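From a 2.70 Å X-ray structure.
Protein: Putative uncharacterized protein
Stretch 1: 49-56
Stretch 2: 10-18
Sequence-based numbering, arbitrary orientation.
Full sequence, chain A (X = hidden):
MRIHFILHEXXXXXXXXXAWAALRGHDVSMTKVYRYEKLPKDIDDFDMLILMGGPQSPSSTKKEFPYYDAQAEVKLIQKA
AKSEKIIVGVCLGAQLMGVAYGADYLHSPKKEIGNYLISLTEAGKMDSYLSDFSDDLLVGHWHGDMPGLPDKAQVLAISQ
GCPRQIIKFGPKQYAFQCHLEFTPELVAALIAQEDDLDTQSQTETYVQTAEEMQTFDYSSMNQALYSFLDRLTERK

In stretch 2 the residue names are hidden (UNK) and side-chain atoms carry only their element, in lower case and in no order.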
ATOM      1  N   LEU A  49      10.545  -1.341  -6.651  1.00 23.16           N
ATOM      2  CA  LEU A  49      10.471  -1.879  -5.304  1.00 22.15           C
ATOM      3  C   LEU A  49       9.028  -1.635  -4.854  1.00 23.71           C
ATOM      4  O   LEU A  49       8.546  -0.509  -4.912  1.00 26.49           O
ATOM      5  CB  LEU A  49      11.423  -1.100  -4.396  1.00 20.42           C
ATOM      6  CG  LEU A  49      11.476  -1.448  -2.936  1.00 21.25           C
ATOM      7  CD1 LEU A  49      11.917  -2.903  -2.720  1.00 15.56           C
ATOM      8  CD2 LEU A  49      12.414  -0.486  -2.196  1.00 20.23           C
ATOM      9  N   ILE A  50       8.331  -2.668  -4.459  1.00 21.76           N
ATOM     10  CA  ILE A  50       6.983  -2.536  -4.043  1.00 20.68           C
ATOM     11  C   ILE A  50       6.963  -3.069  -2.667  1.00 22.42           C
ATOM     12  O   ILE A  50       7.389  -4.196  -2.461  1.00 24.66           O
ATOM     13  CB  ILE A  50       6.084  -3.429  -4.919  1.00 20.52           C
ATOM     14  CG1 ILE A  50       6.176  -2.984  -6.342  1.00 17.66           C
ATOM     15  CG2 ILE A  50       4.686  -3.448  -4.425  1.00 14.27           C
ATOM     16  CD1 ILE A  50       5.321  -3.763  -7.266  1.00 20.88           C
ATOM     17  N   LEU A  51       6.557  -2.255  -1.686  1.00 22.29           N
ATOM     18  CA  LEU A  51       6.530  -2.707  -0.290  1.00 23.88           C
ATOM     19  C   LEU A  51       5.079  -2.791   0.112  1.00 25.33           C
ATOM     20  O   LEU A  51       4.386  -1.803   0.042  1.00 27.37           O
ATOM     21  CB  LEU A  51       7.246  -1.679   0.652  1.00 23.02           C
ATOM     22  CG  LEU A  51       8.724  -1.288   0.447  1.00 25.04           C
ATOM     23  CD1 LEU A  51       8.803  -0.039  -0.252  1.00 27.06           C
ATOM     24  CD2 LEU A  51       9.523  -1.175   1.771  1.00 24.10           C
ATOM     25  N   MET A  52       4.625  -3.972   0.543  1.00 25.25           N
ATOM     26  CA  MET A  52       3.234  -4.195   0.900  1.00 25.82           C
ATOM     27  C   MET A  52       2.941  -3.902   2.381  1.00 27.50           C
ATOM     28  O   MET A  52       3.830  -3.570   3.125  1.00 27.96           O
ATOM     29  CB  MET A  52       2.852  -5.636   0.583  1.00 26.60           C
ATOM     30  CG  MET A  52       2.747  -5.915  -0.921  1.00 23.83           C
ATOM     31  SD  MET A  52       1.450  -4.975  -1.708  1.00 26.14           S
ATOM     32  CE  MET A  52       2.406  -4.588  -3.045  1.00 23.97           C
ATOM     33  N   GLY A  53       1.682  -4.138   2.804  1.00 28.19           N
ATOM     34  CA  GLY A  53       1.213  -3.729   4.096  1.00 27.86           C
ATOM     35  C   GLY A  53       1.775  -4.601   5.181  1.00 28.75           C
ATOM     36  O   GLY A  53       2.717  -5.351   4.955  1.00 29.74           O
ATOM     37  N   GLY A  54       1.244  -4.457   6.383  1.00 28.68           N
ATOM     38  CA  GLY A  54       1.671  -5.240   7.467  1.00 30.01           C
ATOM     39  C   GLY A  54       0.993  -4.895   8.768  1.00 31.73           C
ATOM     40  O   GLY A  54       0.637  -3.763   9.008  1.00 33.59           O
ATOM     41  N   PRO A  55       0.862  -5.868   9.642  1.00 33.31           N
ATOM     42  CA  PRO A  55       0.327  -5.568  10.960  1.00 33.76           C
ATOM     43  C   PRO A  55       1.244  -4.587  11.820  1.00 34.63           C
ATOM     44  O   PRO A  55       0.798  -4.111  12.843  1.00 35.81           O
ATOM     45  CB  PRO A  55       0.280  -6.953  11.632  1.00 32.94           C
ATOM     46  CG  PRO A  55       1.469  -7.651  11.083  1.00 33.56           C
ATOM     47  CD  PRO A  55       1.562  -7.181   9.614  1.00 33.41           C
ATOM     48  N   GLN A  56       2.530  -4.419  11.454  1.00 33.85           N
ATOM     49  CA  GLN A  56       3.429  -3.532  12.236  1.00 32.93           C
ATOM     50  C   GLN A  56       3.112  -2.081  11.933  1.00 34.28           C
ATOM     51  O   GLN A  56       2.359  -1.754  10.954  1.00 33.87           O
ATOM     52  CB  GLN A  56       4.898  -3.789  11.900  1.00 31.85           C
ATOM     53  CG  GLN A  56       5.326  -5.232  11.969  1.00 29.09           C
ATOM     54  CD  GLN A  56       4.998  -6.038  10.664  1.00 27.13           C
ATOM     55  OE1 GLN A  56       4.236  -5.586   9.781  1.00 22.27           O
ATOM     56  NE2 GLN A  56       5.540  -7.216  10.578  1.00 28.69           N
ATOM     57  N   UNK A  10       1.746 -13.051   5.813  1.00 30.90           N
ATOM     58  CA  UNK A  10       1.045 -13.999   4.857  1.00 29.24           C
ATOM     59  C   UNK A  10      -0.264 -13.378   4.418  1.00 30.26           C
ATOM     60  O   UNK A  10      -0.601 -13.416   3.240  1.00 31.25           O
ATOM     61  c   UNK A  10       2.111 -16.177   5.827  1.00 27.43           C
ATOM     62  o   UNK A  10       0.146 -15.222   6.771  1.00 28.36           O
ATOM     63  c   UNK A  10       0.774 -15.411   5.535  1.00 29.11           C
ATOM     64  N   UNK A  11      -0.903 -12.617   5.326  1.00 31.49           N
ATOM     65  CA  UNK A  11      -2.139 -11.882   4.981  1.00 31.68           C
ATOM     66  C   UNK A  11      -1.943 -10.448   4.378  1.00 33.39           C
ATOM     67  O   UNK A  11      -2.928  -9.741   4.089  1.00 36.15           O
ATOM     68  c   UNK A  11      -1.237 -10.486   9.899  1.00 30.44           C
ATOM     69  c   UNK A  11      -1.840 -12.311   8.280  1.00 26.33           C
ATOM     70  c   UNK A  11      -1.234 -11.898   9.540  1.00 26.38           C
ATOM     71  c   UNK A  11      -2.433  -9.978   7.784  1.00 30.59           C
ATOM     72  c   UNK A  11      -1.835  -9.528   9.018  1.00 26.62           C
ATOM     73  c   UNK A  11      -2.423 -11.369   7.407  1.00 29.01           C
ATOM     74  c   UNK A  11      -3.071 -11.812   6.159  1.00 30.31           C
ATOM     75  N   UNK A  12      -0.720 -10.027   4.202  1.00 32.95           N
ATOM     76  CA  UNK A  12      -0.469  -8.807   3.506  1.00 31.71           C
ATOM     77  C   UNK A  12       0.127  -9.124   2.132  1.00 32.87           C
ATOM     78  O   UNK A  12       1.363  -8.850   1.859  1.00 34.36           O
ATOM     79  o   UNK A  12      -1.328  -6.114   4.720  1.00 37.12           O
ATOM     80  c   UNK A  12      -0.994  -6.743   5.791  1.00 37.68           C
ATOM     81  o   UNK A  12      -1.427  -6.454   6.959  1.00 38.46           O
ATOM     82  c   UNK A  12       0.464  -7.983   4.302  1.00 31.28           C
ATOM     83  c   UNK A  12       0.021  -7.805   5.673  1.00 32.95           C
ATOM     84  N   UNK A  13      -0.667  -9.788   1.302  1.00 30.00           N
ATOM     85  CA  UNK A  13      -0.158 -10.363   0.049  1.00 27.97           C
ATOM     86  C   UNK A  13      -0.008  -9.323  -1.048  1.00 27.28           C
ATOM     87  O   UNK A  13      -0.808  -8.408  -1.147  1.00 27.86           O
ATOM     88  c   UNK A  13      -1.085 -11.445  -0.407  1.00 29.67           C
ATOM     89  N   UNK A  14       0.911  -9.545  -1.972  1.00 26.07           N
ATOM     90  CA  UNK A  14       1.013  -8.617  -3.073  1.00 25.94           C
ATOM     91  C   UNK A  14      -0.295  -8.528  -3.954  1.00 27.39           C
ATOM     92  O   UNK A  14      -0.417  -7.598  -4.830  1.00 29.69           O
ATOM     93  c   UNK A  14       2.165  -9.186  -3.900  1.00 25.70           C
ATOM     94  c   UNK A  14       1.760 -10.735  -2.158  1.00 24.66           C
ATOM     95  c   UNK A  14       2.257 -10.608  -3.510  1.00 23.40           C
ATOM     96  N   UNK A  15      -1.206  -9.498  -3.790  1.00 26.05           N
ATOM     97  CA  UNK A  15      -2.334  -9.714  -4.769  1.00 26.13           C
ATOM     98  C   UNK A  15      -2.156  -9.195  -6.218  1.00 25.99           C
ATOM     99  O   UNK A  15      -1.261  -9.617  -6.949  1.00 27.39           O
ATOM    100  N   UNK A  16      -2.993  -8.274  -6.622  1.00 26.11           N
ATOM    101  CA  UNK A  16      -2.961  -7.825  -7.998  1.00 25.46           C
ATOM    102  C   UNK A  16      -1.661  -7.178  -8.432  1.00 25.63           C
ATOM    103  O   UNK A  16      -1.428  -7.071  -9.613  1.00 24.76           O
ATOM    104  c   UNK A  16      -4.104  -6.919  -8.287  1.00 26.68           C
ATOM    105  N   UNK A  17      -0.820  -6.682  -7.467  1.00 25.43           N
ATOM    106  CA  UNK A  17       0.514  -6.129  -7.858  1.00 25.34           C
ATOM    107  C   UNK A  17       1.346  -7.256  -8.451  1.00 27.48           C
ATOM    108  O   UNK A  17       1.992  -7.096  -9.523  1.00 28.05           O
ATOM    109  c   UNK A  17       0.568  -1.754  -6.323  1.00 23.41           C
ATOM    110  c   UNK A  17       1.039  -2.990  -6.808  1.00 22.38           C
ATOM    111  o   UNK A  17      -0.844  -0.533  -4.850  1.00 31.75           O
ATOM    112  c   UNK A  17      -0.212  -4.168  -5.086  1.00 25.97           C
ATOM    113  c   UNK A  17       1.236  -5.523  -6.688  1.00 25.60           C
ATOM    114  c   UNK A  17       0.671  -4.211  -6.199  1.00 25.75           C
ATOM    115  c   UNK A  17      -0.342  -1.728  -5.269  1.00 28.01           C
ATOM    116  c   UNK A  17      -0.764  -2.939  -4.641  1.00 24.69           C
ATOM    117  N   UNK A  18       1.271  -8.450  -7.808  1.00 28.81           N
ATOM    118  CA  UNK A  18       2.000  -9.607  -8.279  1.00 27.81           C
ATOM    119  C   UNK A  18       1.430 -10.064  -9.581  1.00 29.73           C
ATOM    120  O   UNK A  18       2.188 -10.293 -10.536  1.00 30.82           O
ATOM    121  c   UNK A  18       1.959 -10.733  -7.264  1.00 27.28           C
ATOM    122  c   UNK A  18       2.830 -11.961  -7.596  1.00 25.80           C
ATOM    123  c   UNK A  18       4.204 -11.543  -8.128  1.00 24.96           C
ATOM    124  c   UNK A  18       2.980 -12.939  -6.360  1.00 20.63           C
TER
HETATM  125  O   HOH W   1      -0.903  -5.453   2.234  1.00 19.18           O
HETATM  126  O   HOH W   2       3.145  -7.142   3.218  1.00 31.35           O

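Position 10 has three side-chain atoms, two carbons and one oxygen. The first carbon carries both the oxygen and the other carbon. This fork at the first atom identifies Thr 10. Its side chain is out of reach of stretch 1, and its hydroxyl is hydrogen-bonded elsewhere in the structure.

Position 11 has seven side-chain carbons: one, then a ring of six with no oxygen. A ring carbon lies near Pro 55. That is Phe 11. Its CA-to-CB bond points sideways, but the end of the ring comes nearer to stretch 1. There CZ lies 4.1 Å from CG of Pro 55, an apolar contact at an oblique angle to the ring.

Position 12 has three carbons in a row, the third carrying two oxygens. One oxygen lies 2.6 Å from the oxygen of water 1, and the group sits against the backbone of Gly 53 and Gly 54. The two oxygens on one carbon make a carboxylate, so this is Glu 12. Its CD lies 3.3 Å from N of Gly 54. Neither carboxylate oxygen makes a hydrogen bond to that nitrogen, because the angles are poor.

Position 13 has a single side-chain carbon, so it is Ala 13. Its CB points away from stretch 1. Its backbone still comes near, with O 4.1 Å from SD of Met 52.

Position 14 has three carbons that close a ring onto the backbone nitrogen. The first of them, CB, lies 4.5 Å from CG of Met 52. This is Pro 14. Its CA lies 3.9 Å from that same CG of Met 52.

Position 15 has no side-chain atoms and is Gly 15. It does not touch stretch 1. Its phi is positive, at 23°.

Position 16 has one side-chain carbon and is Ala 16. It is buried, but its side chain is out of reach of stretch 1.

Position 17 has one carbon, then a six-carbon ring bearing an oxygen. CE of Met 52 lies over one face of the ring, and CD1 of Ile 50 approaches it obliquely. This is Tyr 17. Its N donates a hydrogen bond to O of Pro 14 at 2.8 Å. CE of Met 52 is 3.3 Å from CD2 of Tyr 17, and CD1 of Ile 50 is 4.4 Å from CD1 of Tyr 17.

Position 18 has four carbons, forked at the second. This is Leu 18. It makes no contact with stretch 1.

The contact has an apolar part and a watered part. Met 52 packs against Pro 14 and the Tyr 17 ring, and Ile 50 also reaches the Tyr 17 ring. No direct hydrogen bond crosses between the stretches. Two waters make the polar links instead. Water 1 donates to OE1 of Glu 12 (O to OE1, 2.6 Å) and accepts from N of Gly 53 (N to O, 3.0 Å). Water 2 donates to O of Glu 12 (O to O, 2.8 Å) and to O of Gly 53 (O to O, 2.5 Å). The lack of a side chain at Gly 53 matters here: an ideal CB would lie 2.6 Å from OE1 of Glu 12, a clash.

Stretch 2 10-18: TFEAPGAYL
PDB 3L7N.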